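Sialidase B (Streptococcus pneumoniae serotype 4, PDB 4XJW) cleaves alpha-linked terminal sialic acid residues from oligosaccharides, glycoproteins and glycolipids, acting as an intramolecular trans-sialidase. Local coordinates at residues D262-L267 / Q383-F388; V35-A40 / I167-L172; G523-M528 / S541-I546. The protein carries 1 engineered substitution. All blocks are in the same frame, centred on the assembly; numbering follows the deposited sequence.

Contact 1 of 3, residues D262-L267 / Q383-F388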
loop_
_atom_site.group_PDB
_atom_site.type_symbol
_atom_site.label_atom_id
_atom_site.label_comp_id
_atom_site.label_asym_id
_atom_site.label_seq_id
_atom_site.Cartn_x
_atom_site.Cartn_y
_atom_site.Cartn_z
ATOM N N ASP A 262 16.220 -9.403 -11.711
ATOM C CA ASP A 262 16.810 -8.616 -12.782
ATOM C C ASP A 262 17.244 -7.224 -12.304
ATOM O O ASP A 262 18.200 -6.652 -12.835
ATOM C CB ASP A 262 15.880 -8.532 -14.008
ATOM C CG ASP A 262 14.437 -8.139 -13.666
ATOM O OD1 ASP A 262 13.899 -8.590 -12.627
ATOM O OD2 ASP A 262 13.824 -7.411 -14.480
ATOM N N TYR A 263 16.544 -6.690 -11.306
ATOM C CA TYR A 263 16.962 -5.469 -10.628
ATOM C C TYR A 263 17.216 -5.731 -9.148
ATOM O O TYR A 263 16.525 -6.551 -8.531
ATOM C CB TYR A 263 15.899 -4.384 -10.784
ATOM C CG TYR A 263 15.977 -3.635 -12.090
ATOM C CD1 TYR A 263 15.831 -4.301 -13.304
ATOM C CD2 TYR A 263 16.192 -2.272 -12.111
ATOM C CE1 TYR A 263 15.893 -3.627 -14.513
ATOM C CE2 TYR A 263 16.250 -1.569 -13.328
ATOM C CZ TYR A 263 16.104 -2.264 -14.519
ATOM O OH TYR A 263 16.176 -1.600 -15.725
ATOM N N GLU A 264 18.219 -5.045 -8.596
ATOM C CA GLU A 264 18.558 -5.134 -7.175
ATOM C C GLU A 264 17.399 -4.671 -6.282
ATOM O O GLU A 264 16.658 -3.760 -6.638
ATOM C CB GLU A 264 19.815 -4.296 -6.890
ATOM C CG GLU A 264 20.280 -4.279 -5.429
ATOM C CD GLU A 264 21.308 -3.188 -5.129
ATOM O OE1 GLU A 264 21.521 -2.295 -5.974
ATOM O OE2 GLU A 264 21.902 -3.225 -4.034
ATOM N N GLU A 265 17.247 -5.303 -5.122
ATOM C CA GLU A 265 16.303 -4.822 -4.122
ATOM C C GLU A 265 16.924 -3.632 -3.398
ATOM O O GLU A 265 17.760 -3.810 -2.500
ATOM C CB GLU A 265 15.969 -5.941 -3.130
ATOM C CG GLU A 265 15.247 -7.133 -3.758
ATOM C CD GLU A 265 15.671 -8.461 -3.134
ATOM O OE1 GLU A 265 16.339 -8.442 -2.074
ATOM O OE2 GLU A 265 15.338 -9.516 -3.705
ATOM N N GLN A 266 16.537 -2.422 -3.794
ATOM C CA GLN A 266 17.125 -1.207 -3.243
ATOM C C GLN A 266 16.113 -0.404 -2.454
ATOM O O GLN A 266 14.993 -0.182 -2.921
ATOM C CB GLN A 266 17.621 -0.299 -4.366
ATOM C CG GLN A 266 18.934 -0.675 -4.985
ATOM C CD GLN A 266 19.229 0.188 -6.190
ATOM O OE1 GLN A 266 18.882 -0.167 -7.309
ATOM N NE2 GLN A 266 19.858 1.337 -5.963
ATOM N N LEU A 267 16.537 0.057 -1.284
ATOM C CA LEU A 267 15.760 0.973 -0.465
ATOM C C LEU A 267 16.083 2.381 -0.972
ATOM O O LEU A 267 17.126 2.945 -0.639
ATOM C CB LEU A 267 16.150 0.791 1.011
ATOM C CG LEU A 267 15.232 1.281 2.128
ATOM C CD1 LEU A 267 13.938 0.509 2.133
ATOM C CD2 LEU A 267 15.923 1.151 3.492
ATOM N N GLN A 383 22.706 -7.885 -13.558
ATOM C CA GLN A 383 21.660 -7.187 -12.812
ATOM C C GLN A 383 21.755 -5.661 -12.977
ATOM O O GLN A 383 22.831 -5.122 -13.256
ATOM C CB GLN A 383 21.755 -7.583 -11.336
ATOM C CG GLN A 383 20.569 -7.149 -10.464
ATOM C CD GLN A 383 20.764 -7.504 -8.998
ATOM O OE1 GLN A 383 21.611 -6.926 -8.317
ATOM N NE2 GLN A 383 19.981 -8.459 -8.509
ATOM N N TYR A 384 20.622 -4.975 -12.822
ATOM C CA TYR A 384 20.579 -3.516 -12.838
ATOM C C TYR A 384 20.369 -2.951 -11.441
ATOM O O TYR A 384 19.763 -3.597 -10.584
ATOM C CB TYR A 384 19.422 -3.019 -13.698
ATOM C CG TYR A 384 19.549 -3.283 -15.182
ATOM C CD1 TYR A 384 19.114 -4.483 -15.732
ATOM C CD2 TYR A 384 20.066 -2.315 -16.038
ATOM C CE1 TYR A 384 19.207 -4.723 -17.094
ATOM C CE2 TYR A 384 20.162 -2.548 -17.397
ATOM C CZ TYR A 384 19.731 -3.748 -17.920
ATOM O OH TYR A 384 19.826 -3.982 -19.277
ATOM N N SER A 385 20.853 -1.729 -11.239
ATOM C CA SER A 385 20.553 -0.940 -10.051
ATOM C C SER A 385 20.053 0.419 -10.530
ATOM O O SER A 385 20.292 0.797 -11.674
ATOM C CB SER A 385 21.802 -0.754 -9.199
ATOM O OG SER A 385 22.129 -1.928 -8.475
ATOM N N VAL A 386 19.367 1.157 -9.663
ATOM C CA VAL A 386 18.880 2.486 -10.024
ATOM C C VAL A 386 19.458 3.577 -9.128
ATOM O O VAL A 386 19.782 3.334 -7.973
ATOM C CB VAL A 386 17.338 2.558 -10.025
ATOM C CG1 VAL A 386 16.763 1.480 -10.902
ATOM C CG2 VAL A 386 16.786 2.461 -8.612
ATOM N N ASP A 387 19.584 4.787 -9.662
ATOM C CA ASP A 387 20.030 5.919 -8.852
ATOM C C ASP A 387 19.571 7.239 -9.465
ATOM O O ASP A 387 19.183 7.298 -10.638
ATOM C CB ASP A 387 21.554 5.929 -8.705
ATOM C CG ASP A 387 22.258 6.363 -9.977
ATOM O OD1 ASP A 387 22.438 7.586 -10.172
ATOM O OD2 ASP A 387 22.624 5.482 -10.783
ATOM N N PHE A 388 19.623 8.293 -8.657
ATOM C CA PHE A 388 19.282 9.638 -9.099
ATOM C C PHE A 388 20.498 10.548 -8.949
ATOM O O PHE A 388 20.355 11.765 -8.870
ATOM C CB PHE A 388 18.132 10.203 -8.262
ATOM C CG PHE A 388 16.787 9.609 -8.586
ATOM C CD1 PHE A 388 15.992 10.161 -9.576
ATOM C CD2 PHE A 388 16.320 8.498 -7.897
ATOM C CE1 PHE A 388 14.746 9.623 -9.876
ATOM C CE2 PHE A 388 15.084 7.955 -8.189
ATOM C CZ PHE A 388 14.296 8.511 -9.185
#
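A single beta bridge joins Tyr-263, in the loop between strands 255-256 and 286-294, to Tyr-384 on strand 377-387. Tyr-384 N donates to Asp-262 O (2.9 Å), and Tyr-384 O accepts from Glu-264 N. One strand residue thus bonds to the loop residues on both sides of Tyr-263, which is the pattern of a parallel bridge, and the two chain directions are only 39° apart.

Beside the bridge the tyrosines meet mainly through a methylene, the rings barely overlapping. Tyr-384 CB sits over the centre of the Tyr-263 ring, 3.4 Å from its centroid and 9° off the normal. The ring planes are nearly parallel, at 17°, but slid apart, and Tyr-263 OH lies over one face of the Tyr-384 ring, toward its rim. Val-386 CG1 meets the Tyr-263 ring at its edge, in plane. Both hydroxyls are held outside the contact, Tyr-263 OH by Glu-395 and Tyr-384 OH by Asp-410, while His-397 stacks on the Tyr-384 ring.

Farther along, side chains take over from the loop backbone. Ser-385 OG donates to Glu-264 OE1 at 2.6 Å, reaching the anti side of the carboxylate from somewhat outside its plane; Asn-398 also bonds to this hydroxyl. Gln-266 has an extended chain beyond CG, and its amide spans the backbone N-H and C=O of Val-386. Gln-266 OE1 accepts the N-H of Val-386 (2.7 Å) on a lone pair in the carbonyl plane, and Gln-266 NE2 donates to Val-386 O (2.8 Å). Both polar backbone atoms of Val-386 are therefore matched by a side-chain amide, as a neighbouring strand would match them.

Strand 377-387 belongs to an antiparallel sheet inserted between strands 301-308 and 420-426 of the propeller. The arrangement is that of a loop docked on an inserted sheet by one bridge and a bidentate glutamine.

Contact 2 of 3, residues V35-A40 / I167-L172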
loop_
_atom_site.group_PDB
_atom_site.type_symbol
_atom_site.label_atom_id
_atom_site.label_comp_id
_atom_site.label_asym_id
_atom_site.label_seq_id
_atom_site.Cartn_x
_atom_site.Cartn_y
_atom_site.Cartn_z
ATOM N N VAL A 35 9.602 17.513 21.314
ATOM C CA VAL A 35 8.731 16.354 21.449
ATOM C C VAL A 35 7.348 16.832 21.849
ATOM O O VAL A 35 7.191 17.567 22.829
ATOM C CB VAL A 35 9.262 15.354 22.489
ATOM C CG1 VAL A 35 8.284 14.207 22.656
ATOM C CG2 VAL A 35 10.611 14.812 22.064
ATOM N N MET A 36 6.346 16.443 21.071
ATOM C CA MET A 36 4.990 16.943 21.267
ATOM C C MET A 36 3.992 15.801 21.191
ATOM O O MET A 36 3.913 15.109 20.178
ATOM C CB MET A 36 4.636 17.962 20.188
ATOM C CG MET A 36 4.640 19.397 20.647
ATOM S SD MET A 36 3.843 20.463 19.432
ATOM C CE MET A 36 2.304 19.586 19.230
ATOM N N LYS A 37 3.239 15.595 22.264
ATOM C CA LYS A 37 2.102 14.685 22.230
ATOM C C LYS A 37 0.838 15.519 22.105
ATOM O O LYS A 37 0.552 16.361 22.965
ATOM C CB LYS A 37 2.078 13.794 23.471
ATOM C CG LYS A 37 3.094 12.662 23.379
ATOM C CD LYS A 37 3.301 11.947 24.699
ATOM C CE LYS A 37 4.184 10.717 24.504
ATOM N NZ LYS A 37 3.555 9.717 23.570
ATOM N N PHE A 38 0.094 15.322 21.019
ATOM C CA PHE A 38 -1.041 16.197 20.742
ATOM C C PHE A 38 -2.211 15.484 20.081
ATOM O O PHE A 38 -2.051 14.445 19.423
ATOM C CB PHE A 38 -0.603 17.386 19.874
ATOM C CG PHE A 38 -0.373 17.035 18.424
ATOM C CD1 PHE A 38 0.855 16.540 18.006
ATOM C CD2 PHE A 38 -1.384 17.204 17.485
ATOM C CE1 PHE A 38 1.068 16.222 16.675
ATOM C CE2 PHE A 38 -1.174 16.878 16.160
ATOM C CZ PHE A 38 0.056 16.384 15.758
ATOM N N LYS A 39 -3.392 16.063 20.257
ATOM C CA LYS A 39 -4.607 15.551 19.658
ATOM C C LYS A 39 -5.204 16.633 18.793
ATOM O O LYS A 39 -5.143 17.820 19.136
ATOM C CB LYS A 39 -5.624 15.160 20.726
ATOM C CG LYS A 39 -5.119 14.142 21.732
ATOM C CD LYS A 39 -6.136 13.922 22.832
ATOM C CE LYS A 39 -5.695 12.796 23.746
ATOM N NZ LYS A 39 -6.616 12.637 24.900
ATOM N N ALA A 40 -5.778 16.229 17.664
ATOM C CA ALA A 40 -6.489 17.154 16.794
ATOM C C ALA A 40 -7.507 16.372 15.989
ATOM O O ALA A 40 -7.201 15.870 14.906
ATOM C CB ALA A 40 -5.518 17.880 15.857
ATOM N N ILE A 167 -2.458 20.068 23.212
ATOM C CA ILE A 167 -1.109 19.568 23.401
ATOM C C ILE A 167 -1.015 18.989 24.807
ATOM O O ILE A 167 -0.944 19.729 25.789
ATOM C CB ILE A 167 -0.071 20.671 23.191
ATOM C CG1 ILE A 167 -0.153 21.209 21.766
ATOM C CG2 ILE A 167 1.338 20.166 23.495
ATOM C CD1 ILE A 167 0.773 22.357 21.512
ATOM N N ASP A 168 -1.048 17.667 24.905
ATOM C CA ASP A 168 -1.048 17.031 26.216
ATOM C C ASP A 168 0.322 17.100 26.892
ATOM O O ASP A 168 0.410 17.224 28.113
ATOM C CB ASP A 168 -1.566 15.595 26.133
ATOM C CG ASP A 168 -3.079 15.516 26.249
ATOM O OD1 ASP A 168 -3.678 16.448 26.828
ATOM O OD2 ASP A 168 -3.663 14.521 25.762
ATOM N N GLU A 169 1.383 17.029 26.092
ATOM C CA GLU A 169 2.756 17.145 26.583
ATOM C C GLU A 169 3.625 17.806 25.517
ATOM O O GLU A 169 3.511 17.489 24.331
ATOM C CB GLU A 169 3.341 15.769 26.906
ATOM C CG GLU A 169 2.467 14.878 27.781
ATOM C CD GLU A 169 3.121 13.551 28.098
ATOM O OE1 GLU A 169 4.338 13.419 27.849
ATOM O OE2 GLU A 169 2.418 12.645 28.596
ATOM N N ILE A 170 4.499 18.717 25.933
ATOM C CA ILE A 170 5.508 19.251 25.023
ATOM C C ILE A 170 6.840 19.456 25.744
ATOM O O ILE A 170 6.887 20.030 26.834
ATOM C CB ILE A 170 5.048 20.549 24.327
ATOM C CG1 ILE A 170 6.149 21.058 23.393
ATOM C CG2 ILE A 170 4.647 21.619 25.343
ATOM C CD1 ILE A 170 5.753 22.261 22.593
ATOM N N SER A 171 7.915 18.953 25.138
ATOM C CA SER A 171 9.253 19.050 25.717
ATOM C C SER A 171 10.230 19.602 24.682
ATOM O O SER A 171 10.111 19.304 23.496
ATOM C CB SER A 171 9.728 17.676 26.195
ATOM O OG SER A 171 8.793 17.080 27.068
ATOM N N LEU A 172 11.196 20.396 25.135
ATOM C CA LEU A 172 12.223 20.958 24.258
ATOM C C LEU A 172 13.586 20.568 24.829
ATOM O O LEU A 172 13.806 20.662 26.037
ATOM C CB LEU A 172 12.090 22.484 24.207
ATOM C CG LEU A 172 12.748 23.430 23.191
ATOM C CD1 LEU A 172 14.238 23.172 22.974
ATOM C CD2 LEU A 172 11.992 23.437 21.869
HETATM O O HOH W 1 6.876 16.130 25.498
HETATM O O HOH W 2 -6.148 14.760 26.331
#
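Val-35 and Ser-171 start an antiparallel pairing as a hydrogen-bonded pair, each backbone N donating to the other's O. A water bridges the same pair on its side-chain face, donating to Val-35 O and bonding to Ser-171 OG, which Gln-6 also holds.

Met-36, in the non-hydrogen-bonded pair with Ile-170, points to the other face. The two side chains run side by side, with Met-36 CG 3.5 Å from Ile-170 CG1. The bend at chi3 (52°) turns Met-36 CE onto Ile-167 CG1 at 3.9 Å. Leu-49 and Phe-50 of strand 46-53 pack on this apolar face.

Lys-37 marks the irregularity. Lys-37 N donates to Glu-169 O (2.8 Å), but Lys-37 O faces two amides in succession, Asp-168 N at 2.8 Å and Glu-169 N at 3.3 Å. Both bonds are weak, the first being bent to 128° at the hydrogen. The Lys-37 chain lies beside Glu-169 while its NZ leads off to Thr-107 and Pro-186.

Past this point the register has slipped by one, so Phe-38 pairs with Ile-167, its CB near Ile-167 CG1. Lys-39 then reaches back to Asp-168: Lys-39 NZ lies 3.6 Å from Asp-168 OD2, a long salt bridge, and a water fills in, accepting from Lys-39 NZ (2.6 Å) and donating to Asp-168 OD2 (2.6 Å).

Two residues, Asp-168 and Glu-169, opposite one Lys-37 form a classic beta bulge, here in strand 166-173 of a concanavalin-like beta-sandwich.

Contact 3 of 3, residues G523-M528 / S541-I546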
loop_
_atom_site.group_PDB
_atom_site.type_symbol
_atom_site.label_atom_id
_atom_site.label_comp_id
_atom_site.label_asym_id
_atom_site.label_seq_id
_atom_site.Cartn_x
_atom_site.Cartn_y
_atom_site.Cartn_z
ATOM N N GLY A 523 -19.515 5.801 -9.120
ATOM C CA GLY A 523 -19.554 6.361 -7.782
ATOM C C GLY A 523 -20.278 5.496 -6.754
ATOM O O GLY A 523 -20.470 5.920 -5.618
ATOM N N LYS A 524 -20.712 4.304 -7.162
ATOM C CA LYS A 524 -21.355 3.362 -6.250
ATOM C C LYS A 524 -20.713 1.988 -6.367
ATOM O O LYS A 524 -20.307 1.569 -7.454
ATOM C CB LYS A 524 -22.850 3.258 -6.551
ATOM C CG LYS A 524 -23.635 4.521 -6.224
ATOM C CD LYS A 524 -25.126 4.329 -6.487
ATOM C CE LYS A 524 -25.904 5.605 -6.185
ATOM N NZ LYS A 524 -25.049 6.605 -5.480
ATOM N N ILE A 525 -20.634 1.291 -5.239
ATOM C CA ILE A 525 -20.169 -0.086 -5.213
ATOM C C ILE A 525 -21.266 -0.969 -5.789
ATOM O O ILE A 525 -22.441 -0.777 -5.480
ATOM C CB ILE A 525 -19.840 -0.490 -3.774
ATOM C CG1 ILE A 525 -18.680 0.375 -3.261
ATOM C CG2 ILE A 525 -19.528 -1.996 -3.662
ATOM C CD1 ILE A 525 -18.412 0.230 -1.766
ATOM N N ALA A 526 -20.890 -1.907 -6.651
ATOM C CA ALA A 526 -21.864 -2.783 -7.293
ATOM C C ALA A 526 -21.798 -4.162 -6.676
ATOM O O ALA A 526 -20.865 -4.474 -5.931
ATOM C CB ALA A 526 -21.608 -2.872 -8.791
ATOM N N TYR A 527 -22.786 -4.990 -6.987
ATOM C CA TYR A 527 -22.740 -6.385 -6.576
ATOM C C TYR A 527 -23.510 -7.292 -7.511
ATOM O O TYR A 527 -24.383 -6.837 -8.255
ATOM C CB TYR A 527 -23.191 -6.562 -5.117
ATOM C CG TYR A 527 -24.640 -6.232 -4.841
ATOM C CD1 TYR A 527 -25.621 -7.205 -4.953
ATOM C CD2 TYR A 527 -25.018 -4.952 -4.452
ATOM C CE1 TYR A 527 -26.939 -6.916 -4.694
ATOM C CE2 TYR A 527 -26.333 -4.647 -4.184
ATOM C CZ TYR A 527 -27.292 -5.644 -4.310
ATOM O OH TYR A 527 -28.612 -5.359 -4.049
ATOM N N MET A 528 -23.138 -8.564 -7.499
ATOM C CA MET A 528 -23.855 -9.611 -8.203
ATOM C C MET A 528 -23.841 -10.838 -7.310
ATOM O O MET A 528 -23.045 -10.919 -6.369
ATOM C CB MET A 528 -23.211 -9.933 -9.554
ATOM C CG MET A 528 -21.735 -10.312 -9.496
ATOM S SD MET A 528 -21.065 -10.937 -11.060
ATOM C CE MET A 528 -21.124 -9.460 -12.071
ATOM N N SER A 541 -26.430 -5.147 -9.440
ATOM C CA SER A 541 -27.142 -4.147 -8.652
ATOM C C SER A 541 -26.131 -3.218 -7.993
ATOM O O SER A 541 -24.924 -3.458 -8.067
ATOM C CB SER A 541 -27.992 -4.819 -7.580
ATOM O OG SER A 541 -29.027 -5.575 -8.170
ATOM N N TYR A 542 -26.623 -2.166 -7.347
ATOM C CA TYR A 542 -25.765 -1.192 -6.692
ATOM C C TYR A 542 -26.185 -0.932 -5.264
ATOM O O TYR A 542 -27.357 -1.030 -4.918
ATOM C CB TYR A 542 -25.731 0.126 -7.481
ATOM C CG TYR A 542 -25.249 -0.052 -8.895
ATOM C CD1 TYR A 542 -23.896 0.044 -9.204
ATOM C CD2 TYR A 542 -26.143 -0.329 -9.922
ATOM C CE1 TYR A 542 -23.450 -0.131 -10.498
ATOM C CE2 TYR A 542 -25.707 -0.505 -11.216
ATOM C CZ TYR A 542 -24.360 -0.398 -11.499
ATOM O OH TYR A 542 -23.921 -0.572 -12.789
ATOM N N ILE A 543 -25.205 -0.616 -4.426
ATOM C CA ILE A 543 -25.464 -0.209 -3.063
ATOM C C ILE A 543 -25.722 1.293 -3.060
ATOM O O ILE A 543 -24.875 2.069 -3.495
ATOM C CB ILE A 543 -24.249 -0.564 -2.167
ATOM C CG1 ILE A 543 -24.022 -2.076 -2.176
ATOM C CG2 ILE A 543 -24.412 -0.013 -0.750
ATOM C CD1 ILE A 543 -22.746 -2.508 -1.472
ATOM N N ASP A 544 -26.916 1.688 -2.634
ATOM C CA ASP A 544 -27.167 3.078 -2.305
ATOM C C ASP A 544 -26.743 3.210 -0.849
ATOM O O ASP A 544 -27.009 2.317 -0.036
ATOM C CB ASP A 544 -28.654 3.433 -2.463
ATOM C CG ASP A 544 -29.199 3.130 -3.850
ATOM O OD1 ASP A 544 -28.460 3.296 -4.844
ATOM O OD2 ASP A 544 -30.378 2.722 -3.946
ATOM N N GLY A 545 -26.056 4.295 -0.519
ATOM C CA GLY A 545 -25.689 4.545 0.859
ATOM C C GLY A 545 -24.199 4.603 1.130
ATOM O O GLY A 545 -23.778 5.002 2.218
ATOM N N ILE A 546 -23.402 4.167 0.158
ATOM C CA ILE A 546 -21.953 4.305 0.236
ATOM C C ILE A 546 -21.517 5.094 -0.984
ATOM O O ILE A 546 -21.948 4.782 -2.088
ATOM C CB ILE A 546 -21.237 2.943 0.237
ATOM C CG1 ILE A 546 -21.680 2.107 1.437
ATOM C CG2 ILE A 546 -19.713 3.130 0.277
ATOM C CD1 ILE A 546 -21.063 0.738 1.473
HETATM O O HOH W 3 -22.221 2.312 -3.061
#
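A water oxygen is gripped by three backbone groups where Ile-525 faces Ile-543 and Ile-546. It accepts from Ile-525 N (2.9 Å) and donates to Ile-543 O (2.7 Å) and Ile-546 O (2.7 Å). It thereby joins the two segments beyond the last direct backbone bond of the hairpin 526-530/541-542. This hairpin supplies the outermost strand, 541-542, and its neighbour, 526-530, to a four-stranded antiparallel blade of the sialidase propeller, and the BNR 4 repeat, residues 528-539, occupies most of the connection.

The direct bonds run outward from the water. Ile-543 N meets Ile-525 O at 3.0 Å in a nearly straight bond (177° at the hydrogen). Ala-526 and Tyr-542 follow as a non-hydrogen-bonded pair, then Tyr-527 and Ser-541 as a hydrogen-bonded one with N-to-O bonds in both directions. The tilt is uneven: Tyr-527 N stands 35° out of the carbonyl plane of Ser-541.

On the face shared by Tyr-527 and Ser-541, chi1 of 66° sets Tyr-527 CG between backbone N and carbonyl carbon, which brings the ring across to Ser-541. Ser-541 CB lies over the Tyr-527 ring face, 3.4 Å above the plane and offset toward the rim, a CH-pi contact. Ile-543 crosses Tyr-527 at about a right angle, its CG1 next to CD2, and both side chains touch Phe-517 of the adjoining strand.

Ile-525 runs side by side with Ile-543, and Ile-525 CD1 touches Ile-546 CG2 at 3.8 Å. Leu-572 and Thr-574 of strand 569-575 take up this apolar patch, so it joins two sheets of the propeller. The Ile-525 side chain is also about 7 Å from that of Arg-519, probably a substrate-binding residue. On the opposite face of the hairpin, Ala-526 CB rests 3.7 Å from Tyr-542 CE1.

From the N terminus, contact 2 comes first: strand 32-39 pairs with strand 166-173 and closes a loop of 126 residues within the lectin-like domain. Contact 1 follows, closing 115 residues by docking the 262-267 loop on the inserted sheet. Contact 3 is local, with 12 residues between its segments, and pairs neighbouring strands of one propeller blade. The three closures are strictly in series; none nests in or crosses another. Their centres lie 40 to 42 Å apart, with no atoms touching. Contacts 1 and 3 fall on opposite sides of the chain's centre; contact 1 joins a propeller loop to the inserted sheet, contact 2 lies within the lectin-like domain, and contact 3 within one blade.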